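Local coordinates for protein aromatic amino acid aminotransferase I (Candida albicans WO-1, PDB 6HNU) that probably catalyses transamination between aromatic L-amino acids and 2-oxoglutarate, using pyridoxal 5'-phosphate as its cofactor, at residues 240-246 / 291-295; 132-138 / 309-315; 369-374 / 474-478; 215-221 / 390-395. All blocks are in the same frame, centred on the assembly; numbering follows the deposited sequence.

Interaction 1 of 4, residues 240-246 / 291-295; sequences DFLIIED and RVVRL. With PLP (pyridoxal-5'-phosphate), chain I.
Arg291 reaches back along the chain of residues 240-242. Its CB rests 4.0 Å from Leu242 CD2, CD passes 3.5 Å from Phe241 O, and the bend at chi3 (59°) turns the guanidinium toward Asp240. At the tip, NH1 and NH2 both grip Asp240 OD1, NH2 at 2.9 Å and on the anti lone pair. The oxygen lies in the guanidinium plane, while the carboxylate stands almost square to it (89°). NH2 also donates to Phe241 O, at 3.0 Å, approaching from above the carbonyl plane. His14 holds the other oxygen of Asp240, and Glu289 is a second acid for NH1. Beyond this pair strands 242-246 and 292-295 run parallel in the mixed large-domain sheet of a fold-type I, aspartate aminotransferase-like enzyme. Ile243 N bonds to Arg291 O, Val293 N to Ile243 O, Glu245 N to Val293 O and Leu295 N to Glu245 O. On one face Ile244 lies alongside Val293, CD1 to CB 3.8 Å, and Leu295 CD1 packs on Ile244 CG2; helix 141-152 covers this side. On the other face, Glu245 OE2 makes a salt bridge, weak as a hydrogen bond, with Arg294 NH1 at 2.9 Å. A water joins Glu245 OE1 to the same nitrogen, and Phe283 N and Ile284 N of helix 283-286 also bond to the carboxylate. Asp246 OD2, at the strand end, sits 2.8 Å from cofactor N1 and also bonds to Tyr211 OH.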
loop_
_atom_site.group_PDB
_atom_site.type_symbol
_atom_site.label_atom_id
_atom_site.label_comp_id
_atom_site.label_asym_id
_atom_site.label_seq_id
_atom_site.Cartn_x
_atom_site.Cartn_y
_atom_site.Cartn_z
ATOM N N ASP B 240 11.849 -15.519 -24.659
ATOM C CA ASP B 240 10.465 -15.149 -24.250
ATOM C C ASP B 240 10.301 -15.100 -22.728
ATOM O O ASP B 240 9.455 -15.799 -22.181
ATOM C CB ASP B 240 9.445 -16.083 -24.900
ATOM C CG ASP B 240 8.019 -15.609 -24.707
ATOM O OD1 ASP B 240 7.826 -14.382 -24.545
ATOM O OD2 ASP B 240 7.126 -16.484 -24.677
ATOM N N PHE B 241 11.002 -14.180 -22.062
ATOM C CA PHE B 241 10.767 -13.831 -20.647
ATOM C C PHE B 241 10.633 -12.304 -20.602
ATOM O O PHE B 241 11.071 -11.629 -21.561
ATOM C CB PHE B 241 11.815 -14.433 -19.699
ATOM C CG PHE B 241 13.254 -14.049 -19.956
ATOM C CD1 PHE B 241 13.755 -12.815 -19.552
ATOM C CD2 PHE B 241 14.119 -14.929 -20.579
ATOM C CE1 PHE B 241 15.063 -12.466 -19.845
ATOM C CE2 PHE B 241 15.441 -14.596 -20.824
ATOM C CZ PHE B 241 15.912 -13.369 -20.443
ATOM N N LEU B 242 10.011 -11.781 -19.550
ATOM C CA LEU B 242 9.857 -10.314 -19.374
ATOM C C LEU B 242 11.119 -9.713 -18.769
ATOM O O LEU B 242 11.941 -10.411 -18.157
ATOM C CB LEU B 242 8.659 -10.004 -18.469
ATOM C CG LEU B 242 7.346 -10.674 -18.849
ATOM C CD1 LEU B 242 6.360 -10.594 -17.720
ATOM C CD2 LEU B 242 6.778 -10.076 -20.102
ATOM N N ILE B 243 11.234 -8.397 -18.856
ATOM C CA ILE B 243 12.288 -7.681 -18.101
ATOM C C ILE B 243 11.563 -6.737 -17.162
ATOM O O ILE B 243 10.728 -5.939 -17.646
ATOM C CB ILE B 243 13.283 -6.944 -19.020
ATOM C CG1 ILE B 243 14.137 -7.900 -19.849
ATOM C CG2 ILE B 243 14.136 -5.969 -18.220
ATOM C CD1 ILE B 243 14.886 -7.219 -20.974
ATOM N N ILE B 244 11.890 -6.835 -15.881
ATOM C CA ILE B 244 11.330 -5.928 -14.869
ATOM C C ILE B 244 12.479 -5.005 -14.513
ATOM O O ILE B 244 13.442 -5.478 -13.892
ATOM C CB ILE B 244 10.780 -6.701 -13.649
ATOM C CG1 ILE B 244 9.871 -7.881 -14.004
ATOM C CG2 ILE B 244 10.152 -5.736 -12.662
ATOM C CD1 ILE B 244 8.630 -7.569 -14.857
ATOM N N GLU B 245 12.337 -3.740 -14.873
ATOM C CA GLU B 245 13.377 -2.720 -14.658
ATOM C C GLU B 245 12.861 -1.894 -13.477
ATOM O O GLU B 245 11.916 -1.095 -13.596
ATOM C CB GLU B 245 13.832 -1.955 -15.923
ATOM C CG GLU B 245 12.826 -1.015 -16.585
ATOM C CD GLU B 245 13.348 -0.213 -17.773
ATOM O OE1 GLU B 245 14.597 -0.138 -17.950
ATOM O OE2 GLU B 245 12.501 0.473 -18.466
ATOM N N ASP B 246 13.492 -2.128 -12.345
ATOM C CA ASP B 246 13.196 -1.444 -11.084
ATOM C C ASP B 246 14.134 -0.251 -11.023
ATOM O O ASP B 246 15.324 -0.417 -10.739
ATOM C CB ASP B 246 13.302 -2.417 -9.920
ATOM C CG ASP B 246 13.079 -1.803 -8.573
ATOM O OD1 ASP B 246 12.643 -0.596 -8.502
ATOM O OD2 ASP B 246 13.343 -2.540 -7.589
ATOM N N ARG B 291 7.454 -6.521 -23.724
ATOM C CA ARG B 291 7.794 -7.516 -22.683
ATOM C C ARG B 291 8.558 -6.827 -21.541
ATOM O O ARG B 291 9.206 -7.543 -20.727
ATOM C CB ARG B 291 8.540 -8.669 -23.360
ATOM C CG ARG B 291 9.902 -8.282 -23.943
ATOM C CD ARG B 291 10.710 -9.484 -24.345
ATOM N NE ARG B 291 10.005 -10.280 -25.348
ATOM C CZ ARG B 291 9.279 -11.375 -25.107
ATOM N NH1 ARG B 291 8.666 -11.975 -26.116
ATOM N NH2 ARG B 291 9.195 -11.895 -23.899
ATOM N N VAL B 292 8.561 -5.493 -21.498
ATOM C CA VAL B 292 9.215 -4.757 -20.372
ATOM C C VAL B 292 8.122 -4.213 -19.443
ATOM O O VAL B 292 7.153 -3.610 -19.950
ATOM C CB VAL B 292 10.184 -3.662 -20.839
ATOM C CG1 VAL B 292 10.853 -2.956 -19.673
ATOM C CG2 VAL B 292 11.245 -4.222 -21.746
ATOM N N VAL B 293 8.330 -4.364 -18.134
ATOM C CA VAL B 293 7.568 -3.623 -17.103
ATOM C C VAL B 293 8.568 -2.767 -16.350
ATOM O O VAL B 293 9.566 -3.314 -15.851
ATOM C CB VAL B 293 6.735 -4.546 -16.210
ATOM C CG1 VAL B 293 5.867 -3.759 -15.244
ATOM C CG2 VAL B 293 5.860 -5.464 -17.040
ATOM N N ARG B 294 8.298 -1.478 -16.300
ATOM C CA ARG B 294 9.143 -0.498 -15.569
ATOM C C ARG B 294 8.465 -0.100 -14.254
ATOM O O ARG B 294 7.257 0.235 -14.242
ATOM C CB ARG B 294 9.435 0.715 -16.452
ATOM C CG ARG B 294 10.230 1.816 -15.763
ATOM C CD ARG B 294 10.407 3.018 -16.667
ATOM N NE ARG B 294 11.376 3.967 -16.163
ATOM C CZ ARG B 294 12.679 3.964 -16.423
ATOM N NH1 ARG B 294 13.206 3.004 -17.133
ATOM N NH2 ARG B 294 13.465 4.879 -15.892
ATOM N N LEU B 295 9.224 -0.129 -13.163
ATOM C CA LEU B 295 8.780 0.342 -11.826
ATOM C C LEU B 295 9.405 1.717 -11.614
ATOM O O LEU B 295 10.639 1.837 -11.439
ATOM C CB LEU B 295 9.160 -0.662 -10.733
ATOM C CG LEU B 295 8.984 -2.134 -11.103
ATOM C CD1 LEU B 295 9.391 -3.014 -9.939
ATOM C CD2 LEU B 295 7.565 -2.453 -11.545
HETATM N N1 PLP I . 13.931 -0.798 -5.524
HETATM C C2 PLP I . 15.246 -0.698 -5.314
HETATM C C2A PLP I . 16.167 -1.520 -6.144
HETATM C C3 PLP I . 15.761 0.150 -4.336
HETATM O O3 PLP I . 17.112 0.152 -4.126
HETATM C C4 PLP I . 14.865 0.900 -3.546
HETATM C C4A PLP I . 15.381 1.772 -2.493
HETATM C C5 PLP I . 13.491 0.812 -3.806
HETATM C C6 PLP I . 13.078 -0.064 -4.778
HETATM C C5A PLP I . 12.473 1.528 -2.952
HETATM O O4P PLP I . 11.480 2.194 -3.779
HETATM P P PLP I . 10.226 2.909 -3.221
HETATM O O1P PLP I . 9.669 3.528 -4.482
HETATM O O2P PLP I . 10.729 3.936 -2.168
HETATM O O3P PLP I . 9.324 1.847 -2.596
HETATM O O HOH W 1 15.960 2.178 -17.581
#

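Interaction 2 of 4, residues 132-138 / 309-315; sequences NWDVIVS and GWIVGQK
The indole of Trp133 is met slantwise by Val312, whose CG1 comes 3.9 Å from CE3, and that of Trp310 is met in the same manner by Val135, CG1 to CD1 4.2 Å. Each valine lies alongside its tryptophan and points the same way. Helix 112-126 packs against both indoles: Lys119 makes a cation-pi contact with Trp133, and Ile118 touches Trp310, whose ring also meets Phe298. Between the two rings, Val135 CG1 touches Val312 CG2. On the other face the side chains of Ile136 and Ile311 slant across each other, CG1 to CB 4.0 Å, with Tyr321 of helix 315-327 beyond. Strand 133-138 is an outermost strand of the large-domain sheet within this chain and runs antiparallel to 309-314, with hydrogen-bonded pairs at Asp134-Gly313, Ile136-Ile311 and Ser138-Gly309. Ser138 OG, bonded to Gly140 N, also shares a water with Trp310 O, OG to water 2.7 Å. At the other end Gln314 is the N-cap of helix 315-327, and Lys315 N donates to Asn132 O at 3.0 Å. The side chain of Lys315 passes obliquely over Asp134, CD to CB 3.7 Å; its NZ makes a weak bond to Trp133 O and remains 4.9 Å from Asp134 OD2. The acid is instead paired with Lys119, so backbone bonds and apolar side chains carry this contact rather than a salt bridge across it.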
loop_
_atom_site.group_PDB
_atom_site.type_symbol
_atom_site.label_atom_id
_atom_site.label_comp_id
_atom_site.label_asym_id
_atom_site.label_seq_id
_atom_site.Cartn_x
_atom_site.Cartn_y
_atom_site.Cartn_z
ATOM N N ASN B 132 0.042 0.060 -27.590
ATOM C CA ASN B 132 -0.925 -0.292 -26.509
ATOM C C ASN B 132 -0.180 -0.350 -25.162
ATOM O O ASN B 132 -0.243 -1.371 -24.459
ATOM C CB ASN B 132 -1.678 -1.598 -26.802
ATOM C CG ASN B 132 -0.813 -2.776 -27.202
ATOM O OD1 ASN B 132 0.212 -2.630 -27.886
ATOM N ND2 ASN B 132 -1.252 -3.963 -26.814
ATOM N N TRP B 133 0.466 0.748 -24.806
ATOM C CA TRP B 133 1.205 0.906 -23.528
ATOM C C TRP B 133 0.385 1.808 -22.620
ATOM O O TRP B 133 -0.513 2.595 -23.106
ATOM C CB TRP B 133 2.622 1.446 -23.731
ATOM C CG TRP B 133 2.689 2.893 -24.111
ATOM C CD1 TRP B 133 2.518 3.384 -25.373
ATOM C CD2 TRP B 133 2.912 4.037 -23.260
ATOM N NE1 TRP B 133 2.650 4.745 -25.371
ATOM C CE2 TRP B 133 2.853 5.184 -24.091
ATOM C CE3 TRP B 133 3.164 4.222 -21.892
ATOM C CZ2 TRP B 133 3.065 6.481 -23.603
ATOM C CZ3 TRP B 133 3.350 5.500 -21.407
ATOM C CH2 TRP B 133 3.320 6.610 -22.256
ATOM N N ASP B 134 0.631 1.693 -21.329
ATOM C CA ASP B 134 -0.072 2.536 -20.349
ATOM C C ASP B 134 0.787 2.693 -19.101
ATOM O O ASP B 134 1.877 2.094 -19.025
ATOM C CB ASP B 134 -1.457 1.981 -20.024
ATOM C CG ASP B 134 -2.482 3.076 -19.744
ATOM O OD1 ASP B 134 -2.182 4.287 -19.984
ATOM O OD2 ASP B 134 -3.549 2.719 -19.285
ATOM N N VAL B 135 0.291 3.549 -18.221
ATOM C CA VAL B 135 0.813 3.730 -16.851
ATOM C C VAL B 135 -0.349 3.553 -15.879
ATOM O O VAL B 135 -1.476 4.007 -16.164
ATOM C CB VAL B 135 1.483 5.099 -16.721
ATOM C CG1 VAL B 135 2.658 5.209 -17.667
ATOM C CG2 VAL B 135 0.516 6.220 -16.985
ATOM N N ILE B 136 -0.064 2.916 -14.756
ATOM C CA ILE B 136 -0.963 2.833 -13.578
ATOM C C ILE B 136 -0.156 3.299 -12.366
ATOM O O ILE B 136 1.084 3.268 -12.389
ATOM C CB ILE B 136 -1.517 1.398 -13.416
ATOM C CG1 ILE B 136 -0.418 0.350 -13.225
ATOM C CG2 ILE B 136 -2.421 1.079 -14.610
ATOM C CD1 ILE B 136 -0.899 -1.034 -12.790
ATOM N N VAL B 137 -0.845 3.749 -11.350
ATOM C CA VAL B 137 -0.205 4.192 -10.098
ATOM C C VAL B 137 0.231 2.968 -9.289
ATOM O O VAL B 137 -0.342 1.844 -9.420
ATOM C CB VAL B 137 -1.116 5.146 -9.323
ATOM C CG1 VAL B 137 -1.352 6.391 -10.134
ATOM C CG2 VAL B 137 -2.419 4.480 -8.885
ATOM N N SER B 138 1.273 3.186 -8.500
ATOM C CA SER B 138 1.735 2.287 -7.420
ATOM C C SER B 138 1.898 3.116 -6.157
ATOM O O SER B 138 1.863 4.366 -6.238
ATOM C CB SER B 138 3.030 1.641 -7.797
ATOM O OG SER B 138 4.091 2.570 -7.650
ATOM N N GLY B 309 4.320 5.963 -6.866
ATOM C CA GLY B 309 5.096 5.701 -8.057
ATOM C C GLY B 309 4.136 5.283 -9.141
ATOM O O GLY B 309 2.877 5.527 -9.019
ATOM N N TRP B 310 4.689 4.703 -10.169
ATOM C CA TRP B 310 3.841 4.193 -11.259
ATOM C C TRP B 310 4.514 2.996 -11.926
ATOM O O TRP B 310 5.704 2.664 -11.652
ATOM C CB TRP B 310 3.439 5.323 -12.225
ATOM C CG TRP B 310 4.575 5.952 -12.953
ATOM C CD1 TRP B 310 4.979 5.671 -14.218
ATOM C CD2 TRP B 310 5.474 6.953 -12.451
ATOM N NE1 TRP B 310 6.050 6.450 -14.540
ATOM C CE2 TRP B 310 6.394 7.231 -13.478
ATOM C CE3 TRP B 310 5.602 7.623 -11.235
ATOM C CZ2 TRP B 310 7.418 8.159 -13.335
ATOM C CZ3 TRP B 310 6.620 8.538 -11.081
ATOM C CH2 TRP B 310 7.510 8.798 -12.121
ATOM N N ILE B 311 3.750 2.334 -12.773
ATOM C CA ILE B 311 4.202 1.105 -13.466
ATOM C C ILE B 311 3.903 1.341 -14.934
ATOM O O ILE B 311 2.763 1.747 -15.227
ATOM C CB ILE B 311 3.505 -0.132 -12.887
ATOM C CG1 ILE B 311 3.770 -0.288 -11.382
ATOM C CG2 ILE B 311 3.876 -1.399 -13.634
ATOM C CD1 ILE B 311 2.812 -1.236 -10.660
ATOM N N VAL B 312 4.895 1.125 -15.801
ATOM C CA VAL B 312 4.787 1.262 -17.268
ATOM C C VAL B 312 4.841 -0.127 -17.886
ATOM O O VAL B 312 5.765 -0.903 -17.589
ATOM C CB VAL B 312 5.847 2.175 -17.877
ATOM C CG1 VAL B 312 5.468 2.540 -19.297
ATOM C CG2 VAL B 312 6.085 3.415 -17.014
ATOM N N GLY B 313 3.915 -0.390 -18.797
ATOM C CA GLY B 313 3.871 -1.667 -19.507
ATOM C C GLY B 313 2.646 -1.783 -20.393
ATOM O O GLY B 313 1.902 -0.803 -20.598
ATOM N N GLN B 314 2.480 -2.960 -20.990
ATOM C CA GLN B 314 1.405 -3.104 -21.991
ATOM C C GLN B 314 0.070 -3.173 -21.243
ATOM O O GLN B 314 0.032 -3.642 -20.095
ATOM C CB GLN B 314 1.671 -4.233 -22.973
ATOM C CG GLN B 314 1.718 -5.616 -22.401
ATOM C CD GLN B 314 1.617 -6.597 -23.550
ATOM O OE1 GLN B 314 0.556 -6.732 -24.164
ATOM N NE2 GLN B 314 2.730 -7.223 -23.918
ATOM N N LYS B 315 -0.970 -2.662 -21.886
ATOM C CA LYS B 315 -2.329 -2.488 -21.308
ATOM C C LYS B 315 -2.785 -3.770 -20.633
ATOM O O LYS B 315 -3.227 -3.697 -19.494
ATOM C CB LYS B 315 -3.331 -2.129 -22.405
ATOM C CG LYS B 315 -4.321 -1.050 -22.036
ATOM C CD LYS B 315 -3.796 0.317 -22.405
ATOM C CE LYS B 315 -4.084 0.686 -23.847
ATOM N NZ LYS B 315 -3.596 2.050 -24.142
HETATM O O HOH W 2 -0.569 -6.895 -27.111
HETATM O O HOH W 3 6.250 1.728 -8.945
#

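Interaction 3 of 4, residues 369-374 / 474-478; sequences VAIDAL and LVVGL
Leu474 swings its CG anti to the backbone N (chi1 174°), which sends CD2 onto Ala370, whereas Leu478 has CG opposite its carbonyl carbon (chi1 -75°), which brings CD1 to Ala370, Ala373 and Leu374. This is helix-on-helix packing in the small domain: the long helix 334-377 and the C-terminal helix 471-489 run roughly parallel here, 27° apart, with axes 9.4 Å from each other. Alanines on the first helix permit the leucines a close approach. Leu474 CD2 lies 3.7 Å from both CA and CB of Ala370, and also touches Val369 CG1. One turn on, Ala373 CB meets Leu478 CD1 at 4.0 Å. Leu374 CD2 touches both methyls of Leu478, their side chains slanting across each other. Phe394 of strand 393-399 lies against Leu374 and Leu478, and Leu43 of the second subunit packs on Leu474 and Leu478. The tightest approach in the contact is from Leu478 CD1 to Ala370 O, 3.5 Å, an oxygen already bonded to Leu374 N.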
loop_
_atom_site.group_PDB
_atom_site.type_symbol
_atom_site.label_atom_id
_atom_site.label_comp_id
_atom_site.label_asym_id
_atom_site.label_seq_id
_atom_site.Cartn_x
_atom_site.Cartn_y
_atom_site.Cartn_z
ATOM N N VAL B 369 33.452 13.900 -5.561
ATOM C CA VAL B 369 34.119 14.070 -4.245
ATOM C C VAL B 369 34.416 12.684 -3.660
ATOM O O VAL B 369 35.553 12.456 -3.152
ATOM C CB VAL B 369 33.267 14.954 -3.322
ATOM C CG1 VAL B 369 33.667 14.844 -1.853
ATOM C CG2 VAL B 369 33.328 16.399 -3.804
ATOM N N ALA B 370 33.443 11.776 -3.732
ATOM C CA ALA B 370 33.586 10.373 -3.284
ATOM C C ALA B 370 34.752 9.707 -4.006
ATOM O O ALA B 370 35.623 9.168 -3.309
ATOM C CB ALA B 370 32.305 9.612 -3.506
ATOM N N ILE B 371 34.759 9.716 -5.329
ATOM C CA ILE B 371 35.716 8.944 -6.155
ATOM C C ILE B 371 37.108 9.589 -6.095
ATOM O O ILE B 371 38.116 8.835 -6.084
ATOM C CB ILE B 371 35.202 8.809 -7.585
ATOM C CG1 ILE B 371 33.851 8.081 -7.606
ATOM C CG2 ILE B 371 36.237 8.130 -8.473
ATOM C CD1 ILE B 371 33.844 6.721 -6.909
ATOM N N ASP B 372 37.186 10.915 -6.083
ATOM C CA ASP B 372 38.468 11.620 -5.789
ATOM C C ASP B 372 39.029 11.122 -4.445
ATOM O O ASP B 372 40.249 10.903 -4.348
ATOM C CB ASP B 372 38.259 13.135 -5.740
ATOM C CG ASP B 372 38.054 13.800 -7.084
ATOM O OD1 ASP B 372 38.203 13.121 -8.112
ATOM O OD2 ASP B 372 37.742 15.008 -7.079
ATOM N N ALA B 373 38.192 10.968 -3.425
ATOM C CA ALA B 373 38.649 10.505 -2.105
ATOM C C ALA B 373 39.078 9.025 -2.204
ATOM O O ALA B 373 40.178 8.698 -1.692
ATOM C CB ALA B 373 37.621 10.812 -1.050
ATOM N N LEU B 374 38.336 8.161 -2.911
ATOM C CA LEU B 374 38.763 6.745 -3.114
ATOM C C LEU B 374 40.161 6.739 -3.755
ATOM O O LEU B 374 41.043 5.969 -3.306
ATOM C CB LEU B 374 37.782 5.988 -4.014
ATOM C CG LEU B 374 36.427 5.614 -3.420
ATOM C CD1 LEU B 374 35.708 4.676 -4.384
ATOM C CD2 LEU B 374 36.543 4.983 -2.027
ATOM N N LEU B 474 31.989 12.725 4.310
ATOM C CA LEU B 474 32.291 11.699 3.287
ATOM C C LEU B 474 33.813 11.541 3.173
ATOM O O LEU B 474 34.302 10.380 3.194
ATOM C CB LEU B 474 31.690 12.095 1.938
ATOM C CG LEU B 474 32.061 11.168 0.785
ATOM C CD1 LEU B 474 31.582 9.752 1.078
ATOM C CD2 LEU B 474 31.469 11.658 -0.523
ATOM N N VAL B 475 34.555 12.643 3.022
ATOM C CA VAL B 475 36.032 12.590 2.784
ATOM C C VAL B 475 36.698 12.015 4.041
ATOM O O VAL B 475 37.591 11.157 3.890
ATOM C CB VAL B 475 36.605 13.968 2.394
ATOM C CG1 VAL B 475 38.129 13.978 2.382
ATOM C CG2 VAL B 475 36.063 14.434 1.051
ATOM N N VAL B 476 36.256 12.463 5.213
ATOM C CA VAL B 476 36.716 11.954 6.538
ATOM C C VAL B 476 36.540 10.432 6.535
ATOM O O VAL B 476 37.509 9.700 6.867
ATOM C CB VAL B 476 35.938 12.598 7.705
ATOM C CG1 VAL B 476 36.119 11.833 9.014
ATOM C CG2 VAL B 476 36.303 14.064 7.910
ATOM N N GLY B 477 35.326 9.978 6.202
ATOM C CA GLY B 477 34.955 8.553 6.244
ATOM C C GLY B 477 35.904 7.729 5.417
ATOM O O GLY B 477 36.421 6.726 5.935
ATOM N N LEU B 478 36.156 8.169 4.186
ATOM C CA LEU B 478 36.879 7.372 3.177
ATOM C C LEU B 478 38.380 7.398 3.463
ATOM O O LEU B 478 39.070 6.440 3.067
ATOM C CB LEU B 478 36.521 7.952 1.820
ATOM C CG LEU B 478 35.114 7.581 1.365
ATOM C CD1 LEU B 478 34.916 8.039 -0.058
ATOM C CD2 LEU B 478 34.907 6.077 1.467
#

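Interaction 4 of 4, residues 215-221 / 390-395; sequences TGQNPTG and AGMFFT
Thr215 sets its CG2 against Ala390 CB at 3.5 Å, while its OG1 is held by Glu247 and Arg229. Next, Gly216, at positive phi, brings its CA within 3.8 Å of Gly391 CA; the two alpha carbons meet directly, with no side chain between them. A water accepts from Met392 N and donates to Gly216 O at 2.6 Å. Gln217 turns away, and its OE1 takes two bonds from Thr220, from N and OG1, tightening the loop. Asn218 has CG anti to its backbone N (chi1 180°), which places the amide beside the Phe393 ring, CG to CE2 3.6 Å, with the planes 30° apart. One face of that ring has Met392 CG over its centre. The peptide before Pro219 is cis, as at the equivalent Asn-Pro step of aspartate aminotransferase. Pro219 O lies 3.3 Å from Thr395 CG2. A second water spans Thr220 O and Thr395 OG1. Gly221, again at positive phi, donates its N to Gln217 O at 2.8 Å and passes CA close to Phe393 O. The loop from the large domain thus meets residues 390-395 of the small domain largely through close packing and bridging waters. Asn218 ND2 binds O3 of the cofactor and OD1 accepts from Arg463, whose charge would probably polarise the amide and strengthen it as a donor.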
loop_
_atom_site.group_PDB
_atom_site.type_symbol
_atom_site.label_atom_id
_atom_site.label_comp_id
_atom_site.label_asym_id
_atom_site.label_seq_id
_atom_site.Cartn_x
_atom_site.Cartn_y
_atom_site.Cartn_z
ATOM N N THR B 215 20.032 1.011 -13.735
ATOM C CA THR B 215 20.650 2.351 -13.584
ATOM C C THR B 215 21.013 2.614 -12.121
ATOM O O THR B 215 20.103 2.739 -11.279
ATOM C CB THR B 215 19.747 3.457 -14.143
ATOM O OG1 THR B 215 19.276 3.023 -15.423
ATOM C CG2 THR B 215 20.483 4.770 -14.275
ATOM N N GLY B 216 22.301 2.731 -11.798
ATOM C CA GLY B 216 22.703 2.977 -10.400
ATOM C C GLY B 216 22.424 1.734 -9.557
ATOM O O GLY B 216 21.848 1.856 -8.419
ATOM N N GLN B 217 22.676 0.580 -10.157
ATOM C CA GLN B 217 22.388 -0.777 -9.632
ATOM C C GLN B 217 22.758 -0.830 -8.142
ATOM O O GLN B 217 23.801 -0.310 -7.775
ATOM C CB GLN B 217 23.184 -1.807 -10.409
ATOM C CG GLN B 217 22.676 -3.239 -10.359
ATOM C CD GLN B 217 23.074 -4.037 -9.132
ATOM O OE1 GLN B 217 24.074 -3.757 -8.465
ATOM N NE2 GLN B 217 22.260 -5.040 -8.826
ATOM N N ASN B 218 21.871 -1.395 -7.312
ATOM C CA ASN B 218 22.096 -1.567 -5.858
ATOM C C ASN B 218 22.474 -3.033 -5.643
ATOM O O ASN B 218 21.616 -3.896 -5.859
ATOM C CB ASN B 218 20.830 -1.167 -5.104
ATOM C CG ASN B 218 20.916 -1.294 -3.602
ATOM O OD1 ASN B 218 21.975 -1.573 -3.052
ATOM N ND2 ASN B 218 19.818 -1.023 -2.922
ATOM N N PRO B 219 23.688 -3.399 -5.154
ATOM C CA PRO B 219 24.695 -2.509 -4.560
ATOM C C PRO B 219 25.918 -2.057 -5.379
ATOM O O PRO B 219 26.712 -1.319 -4.842
ATOM C CB PRO B 219 25.271 -3.481 -3.499
ATOM C CG PRO B 219 25.372 -4.767 -4.230
ATOM C CD PRO B 219 24.095 -4.807 -5.018
ATOM N N THR B 220 26.054 -2.492 -6.624
ATOM C CA THR B 220 27.322 -2.406 -7.407
ATOM C C THR B 220 27.587 -0.963 -7.850
ATOM O O THR B 220 28.766 -0.605 -7.986
ATOM C CB THR B 220 27.355 -3.382 -8.576
ATOM O OG1 THR B 220 26.337 -2.967 -9.500
ATOM C CG2 THR B 220 27.174 -4.817 -8.139
ATOM N N GLY B 221 26.556 -0.123 -7.960
ATOM C CA GLY B 221 26.731 1.249 -8.467
ATOM C C GLY B 221 27.008 1.205 -9.960
ATOM O O GLY B 221 27.271 2.261 -10.564
ATOM N N ALA B 390 25.815 6.649 -12.650
ATOM C CA ALA B 390 24.446 6.892 -12.129
ATOM C C ALA B 390 24.302 6.334 -10.723
ATOM O O ALA B 390 25.021 5.411 -10.361
ATOM C CB ALA B 390 23.418 6.289 -13.057
ATOM N N GLY B 391 23.415 6.910 -9.944
ATOM C CA GLY B 391 23.004 6.328 -8.659
ATOM C C GLY B 391 23.618 7.008 -7.456
ATOM O O GLY B 391 24.286 8.070 -7.607
ATOM N N MET B 392 23.363 6.434 -6.277
ATOM C CA MET B 392 23.797 7.000 -4.987
ATOM C C MET B 392 24.945 6.167 -4.408
ATOM O O MET B 392 25.493 6.586 -3.393
ATOM C CB MET B 392 22.640 7.113 -3.992
ATOM C CG MET B 392 21.930 5.819 -3.685
ATOM S SD MET B 392 20.729 6.052 -2.386
ATOM C CE MET B 392 19.851 7.506 -2.948
ATOM N N PHE B 393 25.341 5.096 -5.065
ATOM C CA PHE B 393 26.307 4.127 -4.486
ATOM C C PHE B 393 27.625 4.123 -5.238
ATOM O O PHE B 393 27.686 4.279 -6.469
ATOM C CB PHE B 393 25.719 2.720 -4.514
ATOM C CG PHE B 393 24.432 2.613 -3.739
ATOM C CD1 PHE B 393 24.406 2.846 -2.376
ATOM C CD2 PHE B 393 23.256 2.217 -4.375
ATOM C CE1 PHE B 393 23.225 2.700 -1.656
ATOM C CE2 PHE B 393 22.085 2.082 -3.649
ATOM C CZ PHE B 393 22.064 2.354 -2.306
ATOM N N PHE B 394 28.689 3.908 -4.469
ATOM C CA PHE B 394 30.044 3.626 -4.987
ATOM C C PHE B 394 30.496 2.292 -4.386
ATOM O O PHE B 394 29.964 1.891 -3.367
ATOM C CB PHE B 394 31.004 4.768 -4.625
ATOM C CG PHE B 394 31.295 4.974 -3.166
ATOM C CD1 PHE B 394 32.348 4.307 -2.558
ATOM C CD2 PHE B 394 30.527 5.827 -2.398
ATOM C CE1 PHE B 394 32.605 4.499 -1.217
ATOM C CE2 PHE B 394 30.791 6.017 -1.055
ATOM C CZ PHE B 394 31.834 5.346 -0.462
ATOM N N THR B 395 31.379 1.590 -5.060
ATOM C CA THR B 395 31.990 0.364 -4.496
ATOM C C THR B 395 33.516 0.447 -4.531
ATOM O O THR B 395 34.088 1.078 -5.450
ATOM C CB THR B 395 31.458 -0.887 -5.175
ATOM O OG1 THR B 395 31.723 -0.809 -6.579
ATOM C CG2 THR B 395 29.991 -1.057 -4.866
HETATM O O HOH W 4 21.822 3.959 -6.865
HETATM O O HOH W 5 30.653 1.012 -8.755
HETATM O O HOH W 6 27.128 3.427 -12.923
#

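From the N terminus, residues 132-138 open the loop of interaction 2 and residues 215-221 that of interaction 4. Inside both, 240-246 pairs with 291-295, so interaction 1 is nested in the two. Interaction 2 closes at 309-315, placing a strand that is outermost within this chain next to one that adjoins 292-297; Arg294 N and Val312 O probably bond across this join. Residues 369-374 then open interaction 3 before 390-395 closes interaction 4, and 474-478 closes interaction 3 last. Interaction 4 therefore crosses both 2 and 3. Interactions 1 and 2 build the large-domain sheet, 3 joins helices of the small domain, and 4 ties the domains together; 3 and 4 both reach the second subunit.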